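Side-chain contacts in ribosomal protein S2-related protein (Deinococcus radiodurans, PDB 2JH3), which binds a 4Fe-4S iron-sulfur cluster and, by its chelatase-like fold, may insert iron into sirohydrochlorin: residues V69-L74 against T82-E87; V7-G12 against P53-V58; Q25-L30 against V44-W49. One frame throughout, in Å; residues are numbered along the deposited sequence.

Contact 1 of 3, residues V69-L74 against T82-E87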
loop_
_atom_site.group_PDB
_atom_site.type_symbol
_atom_site.label_atom_id
_atom_site.label_comp_id
_atom_site.label_asym_id
_atom_site.label_seq_id
_atom_site.Cartn_x
_atom_site.Cartn_y
_atom_site.Cartn_z
ATOM N N VAL A 69 31.950 -15.425 0.723
ATOM C CA VAL A 69 30.684 -15.214 0.033
ATOM C C VAL A 69 30.537 -16.321 -1.017
ATOM O O VAL A 69 31.319 -16.359 -1.971
ATOM C CB VAL A 69 30.645 -13.858 -0.642
ATOM C CG1 VAL A 69 29.372 -13.601 -1.369
ATOM C CG2 VAL A 69 30.858 -12.741 0.428
ATOM N N VAL A 70 29.533 -17.162 -0.822
ATOM C CA VAL A 70 29.202 -18.226 -1.819
ATOM C C VAL A 70 27.891 -17.946 -2.566
ATOM O O VAL A 70 26.807 -17.911 -1.948
ATOM C CB VAL A 70 29.070 -19.600 -1.139
ATOM C CG1 VAL A 70 28.741 -20.767 -2.199
ATOM C CG2 VAL A 70 30.346 -19.958 -0.356
ATOM N N PRO A 71 27.942 -17.861 -3.907
ATOM C CA PRO A 71 26.731 -17.819 -4.703
ATOM C C PRO A 71 25.949 -19.138 -4.822
ATOM O O PRO A 71 26.432 -20.083 -5.455
ATOM C CB PRO A 71 27.243 -17.388 -6.113
ATOM C CG PRO A 71 28.575 -16.821 -5.869
ATOM C CD PRO A 71 29.117 -17.681 -4.769
ATOM N N VAL A 72 24.729 -19.157 -4.276
ATOM C CA VAL A 72 23.810 -20.293 -4.409
ATOM C C VAL A 72 23.075 -20.147 -5.760
ATOM O O VAL A 72 21.891 -19.797 -5.824
ATOM C CB VAL A 72 22.843 -20.385 -3.173
ATOM C CG1 VAL A 72 21.965 -21.690 -3.229
ATOM C CG2 VAL A 72 23.629 -20.444 -1.921
ATOM N N PHE A 73 23.848 -20.319 -6.836
ATOM C CA PHE A 73 23.391 -20.245 -8.203
ATOM C C PHE A 73 23.923 -21.502 -8.888
ATOM O O PHE A 73 25.067 -21.943 -8.641
ATOM C CB PHE A 73 23.931 -19.035 -8.970
ATOM C CG PHE A 73 23.284 -17.727 -8.573
ATOM C CD1 PHE A 73 22.465 -17.050 -9.457
ATOM C CD2 PHE A 73 23.478 -17.201 -7.299
ATOM C CE1 PHE A 73 21.855 -15.856 -9.090
ATOM C CE2 PHE A 73 22.893 -16.002 -6.938
ATOM C CZ PHE A 73 22.073 -15.339 -7.841
ATOM N N LEU A 74 23.070 -22.072 -9.747
ATOM C CA LEU A 74 23.412 -23.304 -10.438
ATOM C C LEU A 74 23.815 -22.976 -11.842
ATOM O O LEU A 74 23.441 -23.644 -12.790
ATOM C CB LEU A 74 22.257 -24.296 -10.362
ATOM C CG LEU A 74 22.003 -24.746 -8.930
ATOM C CD1 LEU A 74 20.917 -25.772 -8.830
ATOM C CD2 LEU A 74 23.218 -25.371 -8.348
ATOM N N THR A 82 29.826 -11.196 -13.399
ATOM C CA THR A 82 29.717 -9.746 -13.575
ATOM C C THR A 82 28.728 -9.030 -12.639
ATOM O O THR A 82 29.135 -8.104 -11.920
ATOM C CB THR A 82 29.526 -9.465 -15.055
ATOM O OG1 THR A 82 30.701 -9.990 -15.725
ATOM C CG2 THR A 82 29.329 -7.968 -15.352
ATOM N N VAL A 83 27.496 -9.491 -12.567
ATOM C CA VAL A 83 26.450 -8.783 -11.824
ATOM C C VAL A 83 26.700 -8.836 -10.338
ATOM O O VAL A 83 26.658 -7.841 -9.730
ATOM C CB VAL A 83 25.050 -9.360 -12.142
ATOM C CG1 VAL A 83 23.896 -8.726 -11.279
ATOM C CG2 VAL A 83 24.728 -9.215 -13.658
ATOM N N LEU A 84 26.895 -10.021 -9.739
ATOM C CA LEU A 84 27.022 -10.103 -8.269
ATOM C C LEU A 84 28.242 -9.348 -7.775
ATOM O O LEU A 84 28.126 -8.548 -6.819
ATOM C CB LEU A 84 26.964 -11.557 -7.730
ATOM C CG LEU A 84 25.795 -12.458 -8.233
ATOM C CD1 LEU A 84 25.762 -13.844 -7.600
ATOM C CD2 LEU A 84 24.412 -11.838 -8.201
ATOM N N PRO A 85 29.410 -9.532 -8.427
ATOM C CA PRO A 85 30.610 -8.789 -8.063
ATOM C C PRO A 85 30.454 -7.271 -8.180
ATOM O O PRO A 85 30.855 -6.561 -7.287
ATOM C CB PRO A 85 31.674 -9.338 -9.026
ATOM C CG PRO A 85 31.201 -10.620 -9.385
ATOM C CD PRO A 85 29.719 -10.512 -9.490
ATOM N N ARG A 86 29.791 -6.798 -9.211
ATOM C CA ARG A 86 29.493 -5.363 -9.394
ATOM C C ARG A 86 28.598 -4.790 -8.285
ATOM O O ARG A 86 28.822 -3.713 -7.828
ATOM C CB ARG A 86 28.750 -5.238 -10.691
ATOM C CG ARG A 86 28.556 -3.950 -11.286
ATOM C CD ARG A 86 27.766 -4.253 -12.593
ATOM N NE ARG A 86 26.373 -4.411 -12.237
ATOM C CZ ARG A 86 25.365 -4.876 -12.968
ATOM N NH1 ARG A 86 25.509 -5.376 -14.202
ATOM N NH2 ARG A 86 24.147 -4.831 -12.362
ATOM N N GLU A 87 27.554 -5.510 -7.888
ATOM C CA GLU A 87 26.671 -5.016 -6.856
ATOM C C GLU A 87 27.324 -5.113 -5.465
ATOM O O GLU A 87 27.219 -4.198 -4.622
ATOM C CB GLU A 87 25.386 -5.789 -6.913
ATOM C CG GLU A 87 24.618 -5.570 -8.224
ATOM C CD GLU A 87 24.113 -4.110 -8.345
ATOM O OE1 GLU A 87 23.331 -3.666 -7.469
ATOM O OE2 GLU A 87 24.483 -3.419 -9.299
#
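Leu-84, on helix 78-88, reaches across to Pro-71 of strand 66-71 and Phe-73 just beyond it, where helix meets sheet in a CbiX-type chelatase domain. One methyl does all the touching. Leu-84 CD1 lies 3.7 Å from Phe-73 CE2 and 4.0 Å from Phe-73 CZ. It approaches the ring obliquely in an off-centre CH-pi contact, with Leu-84 CD1 4.1 Å from the centroid of the Phe-73 ring and 30° off the normal. The two side chains approach from opposite directions. With Leu-84 CG anti to the carbonyl carbon (chi1 -49°) and the chain extended beyond it (chi2 -177°), CD1 stands well out from the helix. An inverse gamma turn is centred on Val-72, closed by a weak bond from Phe-73 N to Pro-71 O, and Pro-71 and Phe-73 both direct their CB atoms at the helix. Val-79 of the same helix also touches both Phe-73 and Leu-84, while Tyr-112 of strand 108-112 packs on Pro-71 and Leu-84. All three residues are buried, and the contact between them is wholly apolar. The same methyl completes it on the proline side, with Leu-84 CD1 4.1 Å from Pro-71 CB.

Contact 2 of 3, residues V7-G12 against P53-V58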
loop_
_atom_site.group_PDB
_atom_site.type_symbol
_atom_site.label_atom_id
_atom_site.label_comp_id
_atom_site.label_asym_id
_atom_site.label_seq_id
_atom_site.Cartn_x
_atom_site.Cartn_y
_atom_site.Cartn_z
ATOM N N VAL A 7 28.598 -15.855 4.044
ATOM C CA VAL A 7 27.476 -15.199 3.411
ATOM C C VAL A 7 27.044 -16.011 2.208
ATOM O O VAL A 7 27.841 -16.276 1.324
ATOM C CB VAL A 7 27.866 -13.841 2.922
ATOM C CG1 VAL A 7 26.766 -13.223 2.072
ATOM C CG2 VAL A 7 28.237 -12.944 4.116
ATOM N N LEU A 8 25.800 -16.493 2.240
ATOM C CA LEU A 8 25.157 -17.138 1.074
ATOM C C LEU A 8 24.308 -16.168 0.238
ATOM O O LEU A 8 23.442 -15.424 0.784
ATOM C CB LEU A 8 24.307 -18.314 1.563
ATOM C CG LEU A 8 24.992 -19.367 2.418
ATOM C CD1 LEU A 8 24.055 -20.510 2.623
ATOM C CD2 LEU A 8 26.293 -19.830 1.838
ATOM N N ILE A 9 24.515 -16.178 -1.082
ATOM C CA ILE A 9 23.840 -15.257 -2.019
ATOM C C ILE A 9 22.899 -15.992 -2.940
ATOM O O ILE A 9 23.314 -16.898 -3.699
ATOM C CB ILE A 9 24.804 -14.519 -2.972
ATOM C CG1 ILE A 9 25.867 -13.777 -2.194
ATOM C CG2 ILE A 9 24.030 -13.573 -3.880
ATOM C CD1 ILE A 9 25.284 -12.824 -1.222
ATOM N N GLY A 10 21.636 -15.574 -2.939
ATOM C CA GLY A 10 20.623 -16.144 -3.827
ATOM C C GLY A 10 20.132 -15.108 -4.809
ATOM O O GLY A 10 20.446 -13.909 -4.716
ATOM N N HIS A 11 19.316 -15.558 -5.716
ATOM C CA HIS A 11 18.697 -14.663 -6.704
ATOM C C HIS A 11 17.613 -13.702 -6.048
ATOM O O HIS A 11 17.679 -12.457 -6.152
ATOM C CB HIS A 11 18.072 -15.536 -7.801
ATOM C CG HIS A 11 17.543 -14.749 -8.944
ATOM N ND1 HIS A 11 18.282 -14.521 -10.085
ATOM C CD2 HIS A 11 16.388 -14.067 -9.102
ATOM C CE1 HIS A 11 17.598 -13.725 -10.894
ATOM N NE2 HIS A 11 16.435 -13.466 -10.337
ATOM N N GLY A 12 16.668 -14.308 -5.371
ATOM C CA GLY A 12 15.498 -13.614 -4.808
ATOM C C GLY A 12 14.459 -13.217 -5.859
ATOM O O GLY A 12 14.631 -13.488 -7.062
ATOM N N PRO A 53 17.717 -9.270 2.448
ATOM C CA PRO A 53 18.920 -8.440 2.466
ATOM C C PRO A 53 19.529 -8.403 1.100
ATOM O O PRO A 53 19.659 -9.477 0.482
ATOM C CB PRO A 53 19.900 -9.204 3.393
ATOM C CG PRO A 53 19.144 -10.284 4.045
ATOM C CD PRO A 53 17.855 -10.477 3.276
ATOM N N GLY A 54 19.855 -7.228 0.624
ATOM C CA GLY A 54 20.285 -7.039 -0.739
ATOM C C GLY A 54 21.811 -7.108 -0.810
ATOM O O GLY A 54 22.510 -7.052 0.212
ATOM N N LEU A 55 22.327 -7.228 -2.033
ATOM C CA LEU A 55 23.786 -7.273 -2.263
ATOM C C LEU A 55 24.522 -6.013 -1.788
ATOM O O LEU A 55 25.694 -6.078 -1.385
ATOM C CB LEU A 55 24.089 -7.488 -3.754
ATOM C CG LEU A 55 23.527 -8.806 -4.345
ATOM C CD1 LEU A 55 23.807 -8.830 -5.850
ATOM C CD2 LEU A 55 24.071 -9.992 -3.632
ATOM N N ARG A 56 23.842 -4.876 -1.863
ATOM C CA ARG A 56 24.383 -3.608 -1.366
ATOM C C ARG A 56 24.386 -3.484 0.142
ATOM O O ARG A 56 24.988 -2.553 0.677
ATOM C CB ARG A 56 23.592 -2.411 -1.959
ATOM C CG ARG A 56 23.482 -2.405 -3.534
ATOM C CD ARG A 56 24.859 -2.166 -4.205
ATOM N NE ARG A 56 25.374 -0.818 -3.983
ATOM C CZ ARG A 56 26.522 -0.331 -4.420
ATOM N NH1 ARG A 56 27.394 -1.114 -5.015
ATOM N NH2 ARG A 56 26.811 0.943 -4.240
ATOM N N GLN A 57 23.670 -4.363 0.820
ATOM C CA GLN A 57 23.457 -4.283 2.256
ATOM C C GLN A 57 24.262 -5.346 2.971
ATOM O O GLN A 57 24.734 -5.156 4.080
ATOM C CB GLN A 57 21.955 -4.534 2.533
ATOM C CG GLN A 57 21.011 -3.588 1.812
ATOM C CD GLN A 57 19.577 -3.876 2.258
ATOM O OE1 GLN A 57 19.184 -5.063 2.360
ATOM N NE2 GLN A 57 18.851 -2.833 2.665
ATOM N N VAL A 58 24.380 -6.522 2.360
ATOM C CA VAL A 58 24.822 -7.718 3.107
ATOM C C VAL A 58 26.190 -7.563 3.810
ATOM O O VAL A 58 26.329 -7.976 4.947
ATOM C CB VAL A 58 24.781 -9.004 2.237
ATOM C CG1 VAL A 58 25.882 -8.997 1.198
ATOM C CG2 VAL A 58 24.804 -10.208 3.159
#
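Strand 5-10, which has a parallel neighbour on each side in the mixed sheet of the chelatase-like domain, is met here by the loop between strands 43-48 and 66-71. Two apolar pairs make the contact. Val-7 and Val-58 reach toward each other tip to tip, Val-7 CG1 standing 3.8 Å from Val-58 CG2. Each of these methyls is anti to its own backbone N, which leaves Val-58 CG1 between the backbone N and the carbonyl carbon (chi1 72°). Two residues further along the strand, Ile-9 and Leu-55 cross obliquely. The methyl Leu-55 CD2 fits against both branches of the isoleucine, 3.6 Å from Ile-9 CG2 and 3.9 Å from Ile-9 CD1, the end of Ile-9 coming nearer the loop than the direction of its CB would suggest. The loop is braced by its own bonds. Gly-54 O accepts from Gln-57 N and from Val-58 N, at 3.0 and 2.9 Å, and Gly-54 N donates to Gln-57 OE1 at 2.9 Å, tilted 30° from the carbonyl plane. These bonds tie the backbone on which Leu-55 and Val-58 are mounted. Outside the pairs, Leu-84 of helix 78-88 packs on both Ile-9 and Leu-55, and Leu-88 of that helix on Val-58. Val-69 of strand 66-71 lies beside Val-7 and Ile-9, while Leu-8 turns to the other face of the sheet, against helix 18-35.

Contact 3 of 3, residues Q25-L30 against V44-W49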
loop_
_atom_site.group_PDB
_atom_site.type_symbol
_atom_site.label_atom_id
_atom_site.label_comp_id
_atom_site.label_asym_id
_atom_site.label_seq_id
_atom_site.Cartn_x
_atom_site.Cartn_y
_atom_site.Cartn_z
ATOM N N GLN A 25 17.033 -22.348 3.054
ATOM C CA GLN A 25 17.084 -23.738 3.529
ATOM C C GLN A 25 18.543 -24.102 3.874
ATOM O O GLN A 25 18.778 -24.669 4.934
ATOM C CB GLN A 25 16.414 -24.699 2.499
ATOM C CG GLN A 25 14.880 -24.932 2.597
ATOM O OE1 GLN A 25 14.567 -26.460 0.783
ATOM N NE2 GLN A 25 13.148 -24.845 0.733
ATOM N N VAL A 26 19.506 -23.787 2.981
ATOM C CA VAL A 26 20.874 -24.122 3.228
ATOM C C VAL A 26 21.388 -23.347 4.436
ATOM O O VAL A 26 22.058 -23.923 5.306
ATOM C CB VAL A 26 21.801 -23.866 2.012
ATOM C CG1 VAL A 26 23.262 -24.185 2.394
ATOM C CG2 VAL A 26 21.434 -24.706 0.864
ATOM N N ALA A 27 21.111 -22.034 4.468
ATOM C CA ALA A 27 21.595 -21.162 5.561
ATOM C C ALA A 27 21.143 -21.665 6.906
ATOM O O ALA A 27 21.919 -21.821 7.835
ATOM C CB ALA A 27 21.124 -19.722 5.341
ATOM N N GLU A 28 19.871 -21.972 6.999
ATOM C CA GLU A 28 19.313 -22.491 8.222
ATOM C C GLU A 28 19.942 -23.851 8.613
ATOM O O GLU A 28 20.243 -24.063 9.769
ATOM C CB GLU A 28 17.767 -22.533 8.172
ATOM C CG GLU A 28 17.199 -22.998 9.570
ATOM C CD GLU A 28 15.688 -23.093 9.678
ATOM O OE1 GLU A 28 15.218 -23.457 10.790
ATOM O OE2 GLU A 28 14.975 -22.804 8.694
ATOM N N ALA A 29 20.189 -24.757 7.654
ATOM C CA ALA A 29 20.790 -26.054 7.973
ATOM C C ALA A 29 22.207 -25.912 8.583
ATOM O O ALA A 29 22.584 -26.619 9.515
ATOM C CB ALA A 29 20.869 -26.904 6.703
ATOM N N LEU A 30 22.972 -24.988 8.020
ATOM C CA LEU A 30 24.319 -24.733 8.387
ATOM C C LEU A 30 24.391 -23.996 9.732
ATOM O O LEU A 30 25.319 -24.237 10.528
ATOM C CB LEU A 30 25.002 -23.933 7.271
ATOM C CG LEU A 30 25.353 -24.644 5.978
ATOM C CD1 LEU A 30 26.099 -23.733 5.002
ATOM C CD2 LEU A 30 26.167 -25.844 6.284
ATOM N N VAL A 44 26.167 -17.334 9.755
ATOM C CA VAL A 44 25.741 -17.581 8.367
ATOM C C VAL A 44 24.667 -16.552 8.034
ATOM O O VAL A 44 23.637 -16.416 8.736
ATOM C CB VAL A 44 25.232 -19.016 8.156
ATOM C CG1 VAL A 44 24.890 -19.270 6.723
ATOM C CG2 VAL A 44 26.261 -20.040 8.652
ATOM N N LEU A 45 24.960 -15.753 7.035
ATOM C CA LEU A 45 24.075 -14.696 6.615
ATOM C C LEU A 45 23.593 -14.943 5.173
ATOM O O LEU A 45 24.169 -15.793 4.424
ATOM C CB LEU A 45 24.801 -13.355 6.745
ATOM C CG LEU A 45 25.191 -12.979 8.208
ATOM C CD1 LEU A 45 25.813 -11.613 8.210
ATOM C CD2 LEU A 45 24.060 -12.964 9.236
ATOM N N GLU A 46 22.571 -14.176 4.787
ATOM C CA GLU A 46 21.964 -14.279 3.464
ATOM C C GLU A 46 22.013 -12.966 2.745
ATOM O O GLU A 46 21.900 -11.884 3.351
ATOM C CB GLU A 46 20.510 -14.678 3.580
ATOM C CG GLU A 46 20.340 -16.011 4.178
ATOM C CD GLU A 46 18.947 -16.200 4.801
ATOM O OE1 GLU A 46 17.980 -15.700 4.204
ATOM O OE2 GLU A 46 18.818 -16.896 5.814
ATOM N N GLY A 47 22.178 -13.029 1.435
ATOM C CA GLY A 47 21.934 -11.873 0.604
ATOM C C GLY A 47 21.297 -12.253 -0.730
ATOM O O GLY A 47 21.414 -13.406 -1.189
ATOM N N TYR A 48 20.626 -11.286 -1.354
ATOM C CA TYR A 48 19.892 -11.581 -2.596
ATOM C C TYR A 48 20.094 -10.489 -3.615
ATOM O O TYR A 48 20.300 -9.341 -3.279
ATOM C CB TYR A 48 18.387 -11.796 -2.335
ATOM C CG TYR A 48 18.119 -12.921 -1.423
ATOM C CD1 TYR A 48 18.016 -12.701 -0.087
ATOM C CD2 TYR A 48 18.011 -14.244 -1.896
ATOM C CE1 TYR A 48 17.837 -13.757 0.815
ATOM C CE2 TYR A 48 17.868 -15.305 -1.015
ATOM C CZ TYR A 48 17.755 -15.047 0.350
ATOM O OH TYR A 48 17.553 -16.100 1.237
ATOM N N TRP A 49 19.988 -10.849 -4.876
ATOM C CA TRP A 49 20.028 -9.881 -5.926
ATOM C C TRP A 49 18.720 -9.042 -5.933
ATOM O O TRP A 49 18.783 -7.822 -5.994
ATOM C CB TRP A 49 20.248 -10.604 -7.282
ATOM C CG TRP A 49 20.405 -9.712 -8.466
ATOM C CD1 TRP A 49 20.545 -8.370 -8.490
ATOM C CD2 TRP A 49 20.301 -10.123 -9.828
ATOM N NE1 TRP A 49 20.573 -7.905 -9.792
ATOM C CE2 TRP A 49 20.443 -8.977 -10.628
ATOM C CE3 TRP A 49 20.132 -11.352 -10.432
ATOM C CZ2 TRP A 49 20.428 -9.030 -12.028
ATOM C CZ3 TRP A 49 20.128 -11.406 -11.807
ATOM C CH2 TRP A 49 20.267 -10.255 -12.585
#
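Two flat groups, the carboxylate of Glu-46 and the ring of Tyr-48, stand next to each other on strand 43-48, and the carboxylate leans on Ala-27 of helix 18-35. At the edge of the Tyr-48 ring, in its plane, lies Glu-46 OE1. Tyr-48 OH donates to Glu-46 OE1 at 3.0 Å, from above the carboxylate plane, 43° out of it. The second oxygen faces the helix, with Glu-46 OE2 3.7 Å from Ala-27 CB, while Glu-46 CG rests 4.0 Å from the same methyl. Glu-46 CG is anti to the carbonyl carbon (chi1 -63°), and the chain runs extended beyond it, which brings the acid group up beside the alanine although CB itself does not aim at the helix. A salt bridge to Arg-31 occupies OE2, so both oxygens of this buried acid have partners. A leucine in place of Glu-46 would probably leave Arg-31 without its carboxylate mate and the Tyr-48 hydroxyl without its acceptor. Two residues back, Val-44 supplies the apolar part. Its CG1, anti to the backbone N, lies 4.0 Å from Ala-27 CB and equally near Ala-27 CA, and Val-44 CG2 is 4.3 Å from Leu-30 CB. Consistent with the small side chain of Ala-27, the CA atoms of Ala-27 and Val-44 are 6.2 Å apart. The helical segment 25-30 and strand segment 44-48 run nearly antiparallel (170°), their axes 8.3 Å apart, as expected within the beta-alpha-beta unit of strand 5-10, helix 18-35 and strand 43-48. Val-257 and Leu-258 of helix 253-262 pack on Leu-30, and Leu-8 of strand 5-10 on Ala-27.

How the contacts relate
All three contacts are built on one mixed sheet, in which strand 5-10 lies between strands 43-48 and 66-71. Contact 2 is the middle one, its centre about 9 Å from those of contacts 1 and 3, which are about 14 Å apart. Backbone bonds probably join them: Val-72 N to Ile-9 O at 2.7 Å links contacts 1 and 2, and Gly-47 N to Leu-8 O at 2.8 Å links contacts 2 and 3. Both segments of contact 3 fall between the two of contact 2 in the chain, and contact 1 comes after them. Contact 2 approaches the iron-sulfur cluster, the Leu-55 side chain lying about 14 Å from it and about 11 Å from that of its ligand Cys-454.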